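Local coordinates for thiol-disulfide isomerase and thioredoxins (Corynebacterium glutamicum, PDB 3LOR), which probably acts as a thioredoxin-like oxidoreductase or isomerase of thiol-disulfide exchange, at residues Leu28-Val34 against Glu62-Ile68. Residue numbers count along the deposited sequence, not the author numbering.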
loop_
_atom_site.group_PDB
_atom_site.type_symbol
_atom_site.label_atom_id
_atom_site.label_comp_id
_atom_site.label_asym_id
_atom_site.label_seq_id
_atom_site.Cartn_x
_atom_site.Cartn_y
_atom_site.Cartn_z
ATOM N N LEU A 28 5.223 -25.425 -23.533
ATOM C CA LEU A 28 4.124 -24.791 -22.861
ATOM C C LEU A 28 2.817 -25.557 -22.748
ATOM O O LEU A 28 2.041 -25.278 -21.906
ATOM C CB LEU A 28 3.890 -23.420 -23.419
ATOM C CG LEU A 28 5.133 -22.581 -23.388
ATOM C CD1 LEU A 28 4.924 -21.461 -24.261
ATOM C CD2 LEU A 28 5.425 -22.132 -22.045
ATOM N N ARG A 29 2.571 -26.491 -23.629
ATOM C CA ARG A 29 1.296 -27.151 -23.664
ATOM C C ARG A 29 1.007 -27.913 -22.377
ATOM O O ARG A 29 1.866 -28.495 -21.802
ATOM C CB ARG A 29 1.152 -28.039 -24.891
ATOM C CG ARG A 29 -0.174 -28.751 -24.943
ATOM C CD ARG A 29 -0.481 -29.422 -26.249
ATOM N NE ARG A 29 -1.235 -28.543 -27.113
ATOM C CZ ARG A 29 -2.521 -28.659 -27.402
ATOM N NH1 ARG A 29 -3.084 -27.772 -28.197
ATOM N NH2 ARG A 29 -3.248 -29.655 -26.931
ATOM N N GLY A 30 -0.232 -27.839 -21.943
ATOM C CA GLY A 30 -0.647 -28.336 -20.663
ATOM C C GLY A 30 -0.502 -27.370 -19.516
ATOM O O GLY A 30 -0.782 -27.723 -18.418
ATOM N N LYS A 31 -0.064 -26.159 -19.798
ATOM C CA LYS A 31 0.118 -25.100 -18.829
ATOM C C LYS A 31 -0.629 -23.868 -19.255
ATOM O O LYS A 31 -0.758 -23.589 -20.413
ATOM C CB LYS A 31 1.574 -24.711 -18.739
ATOM C CG LYS A 31 2.304 -25.242 -17.609
ATOM C CD LYS A 31 2.849 -26.567 -17.896
ATOM C CE LYS A 31 3.944 -26.467 -18.838
ATOM N NZ LYS A 31 4.591 -27.769 -18.963
ATOM N N VAL A 32 -1.100 -23.130 -18.280
ATOM C CA VAL A 32 -1.560 -21.788 -18.500
ATOM C C VAL A 32 -0.375 -20.879 -18.754
ATOM O O VAL A 32 0.599 -20.972 -18.097
ATOM C CB VAL A 32 -2.409 -21.297 -17.334
ATOM C CG1 VAL A 32 -2.786 -19.897 -17.511
ATOM C CG2 VAL A 32 -3.598 -22.117 -17.186
ATOM N N VAL A 33 -0.472 -19.999 -19.724
ATOM C CA VAL A 33 0.630 -19.133 -20.058
ATOM C C VAL A 33 0.312 -17.699 -19.782
ATOM O O VAL A 33 -0.692 -17.195 -20.185
ATOM C CB VAL A 33 1.102 -19.287 -21.498
ATOM C CG1 VAL A 33 2.278 -18.493 -21.751
ATOM C CG2 VAL A 33 1.361 -20.664 -21.834
ATOM N N VAL A 34 1.192 -17.048 -19.066
ATOM C CA VAL A 34 1.045 -15.648 -18.819
ATOM C C VAL A 34 2.136 -14.915 -19.535
ATOM O O VAL A 34 3.264 -15.113 -19.244
ATOM C CB VAL A 34 1.131 -15.341 -17.314
ATOM C CG1 VAL A 34 1.025 -13.906 -17.036
ATOM C CG2 VAL A 34 0.133 -16.083 -16.583
ATOM N N GLU A 62 5.792 -23.793 -12.065
ATOM C CA GLU A 62 5.848 -23.883 -13.511
ATOM C C GLU A 62 5.246 -25.115 -14.095
ATOM O O GLU A 62 5.127 -25.222 -15.269
ATOM C CB GLU A 62 7.231 -23.659 -14.062
ATOM C CG GLU A 62 7.604 -22.256 -14.015
ATOM C CD GLU A 62 9.000 -21.982 -14.457
ATOM O OE1 GLU A 62 9.859 -22.874 -14.435
ATOM O OE2 GLU A 62 9.250 -20.850 -14.823
ATOM N N SER A 63 4.901 -26.052 -13.253
ATOM C CA SER A 63 4.102 -27.191 -13.649
ATOM C C SER A 63 2.640 -26.831 -13.977
ATOM O O SER A 63 1.951 -27.591 -14.594
ATOM C CB SER A 63 4.189 -28.305 -12.618
ATOM O OG SER A 63 3.766 -27.887 -11.371
ATOM N N GLN A 64 2.212 -25.669 -13.511
ATOM C CA GLN A 64 0.882 -25.146 -13.711
ATOM C C GLN A 64 0.816 -23.884 -14.551
ATOM O O GLN A 64 0.064 -23.797 -15.468
ATOM C CB GLN A 64 0.287 -24.833 -12.370
ATOM C CG GLN A 64 0.196 -25.997 -11.484
ATOM C CD GLN A 64 -1.004 -26.834 -11.780
ATOM O OE1 GLN A 64 -2.029 -26.715 -11.136
ATOM N NE2 GLN A 64 -0.893 -27.670 -12.756
ATOM N N VAL A 65 1.604 -22.901 -14.179
ATOM C CA VAL A 65 1.666 -21.654 -14.896
ATOM C C VAL A 65 3.077 -21.284 -15.369
ATOM O O VAL A 65 3.985 -21.275 -14.615
ATOM C CB VAL A 65 1.089 -20.514 -14.058
ATOM C CG1 VAL A 65 1.340 -19.202 -14.708
ATOM C CG2 VAL A 65 -0.369 -20.735 -13.716
ATOM N N GLN A 66 3.231 -20.948 -16.629
ATOM C CA GLN A 66 4.456 -20.375 -17.127
ATOM C C GLN A 66 4.354 -18.877 -17.356
ATOM O O GLN A 66 3.510 -18.425 -18.036
ATOM C CB GLN A 66 4.881 -21.057 -18.406
ATOM C CG GLN A 66 6.198 -20.624 -18.936
ATOM C CD GLN A 66 7.364 -21.002 -18.062
ATOM O OE1 GLN A 66 7.655 -22.151 -17.895
ATOM N NE2 GLN A 66 8.033 -20.037 -17.536
ATOM N N VAL A 67 5.245 -18.125 -16.759
ATOM C CA VAL A 67 5.353 -16.701 -16.994
ATOM C C VAL A 67 6.444 -16.446 -17.996
ATOM O O VAL A 67 7.505 -16.980 -17.904
ATOM C CB VAL A 67 5.645 -15.889 -15.719
ATOM C CG1 VAL A 67 5.616 -14.471 -15.979
ATOM C CG2 VAL A 67 4.738 -16.220 -14.634
ATOM N N ILE A 68 6.119 -15.647 -18.980
ATOM C CA ILE A 68 7.032 -15.184 -19.982
ATOM C C ILE A 68 7.020 -13.694 -20.110
ATOM O O ILE A 68 5.993 -13.063 -20.155
ATOM C CB ILE A 68 6.727 -15.767 -21.338
ATOM C CG1 ILE A 68 6.792 -17.270 -21.305
ATOM C CG2 ILE A 68 7.595 -15.176 -22.352
ATOM C CD1 ILE A 68 5.930 -17.869 -22.213
#
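Neighbouring parallel strands joined by a right-handed beta-alpha-beta crossover are a staple of the thioredoxin fold, and the pairing of Leu28-Val34 with Glu62-Ile68 is a compact example. Val32, Val33 and Val34 align with Val65, Gln66 and Val67, the strand axes approaching to 4.8 Å and inclined by 22°. On one face the valines interlock: Val34 CG2 settles 3.8 Å from Val65 CG1, and Val65 CG2 lies 4.2 Å from Val32 CB, so Val65 bridges the two valines opposite. Helix 143-154 covers Val32 and Val34, while helix 43-59, the crossover helix, packs on Val67. The other face is roofed by Leu28, since the type II turn Leu28-Lys31 doubles the chain back so that the strand runs beneath it. Leu28 CD2 presses to 3.5 Å from Gln66 CG, and Leu28 CD1 reaches 4.3 Å from Ile68 CD1, which in turn meets Val33 CG1 at 3.7 Å. At the entrance, Lys31 lays its aliphatic chain along the backbone bend before Val65, Lys31 CG being 3.4 Å from Gln64 O. Four backbone hydrogen bonds zip the edges together: Val32 N to Gln64 O (3.1 Å), Gln66 N to Val32 O (3.0 Å), Val34 N to Gln66 O (2.9 Å) and Ile68 N to Val34 O (2.9 Å). Gln66 NE2 bonds Glu62 OE2 and Val67 O, both at 3.1 Å, within its own segment; polarity between the strands is thus met by the backbone, while side chains joining them contribute mainly apolar packing.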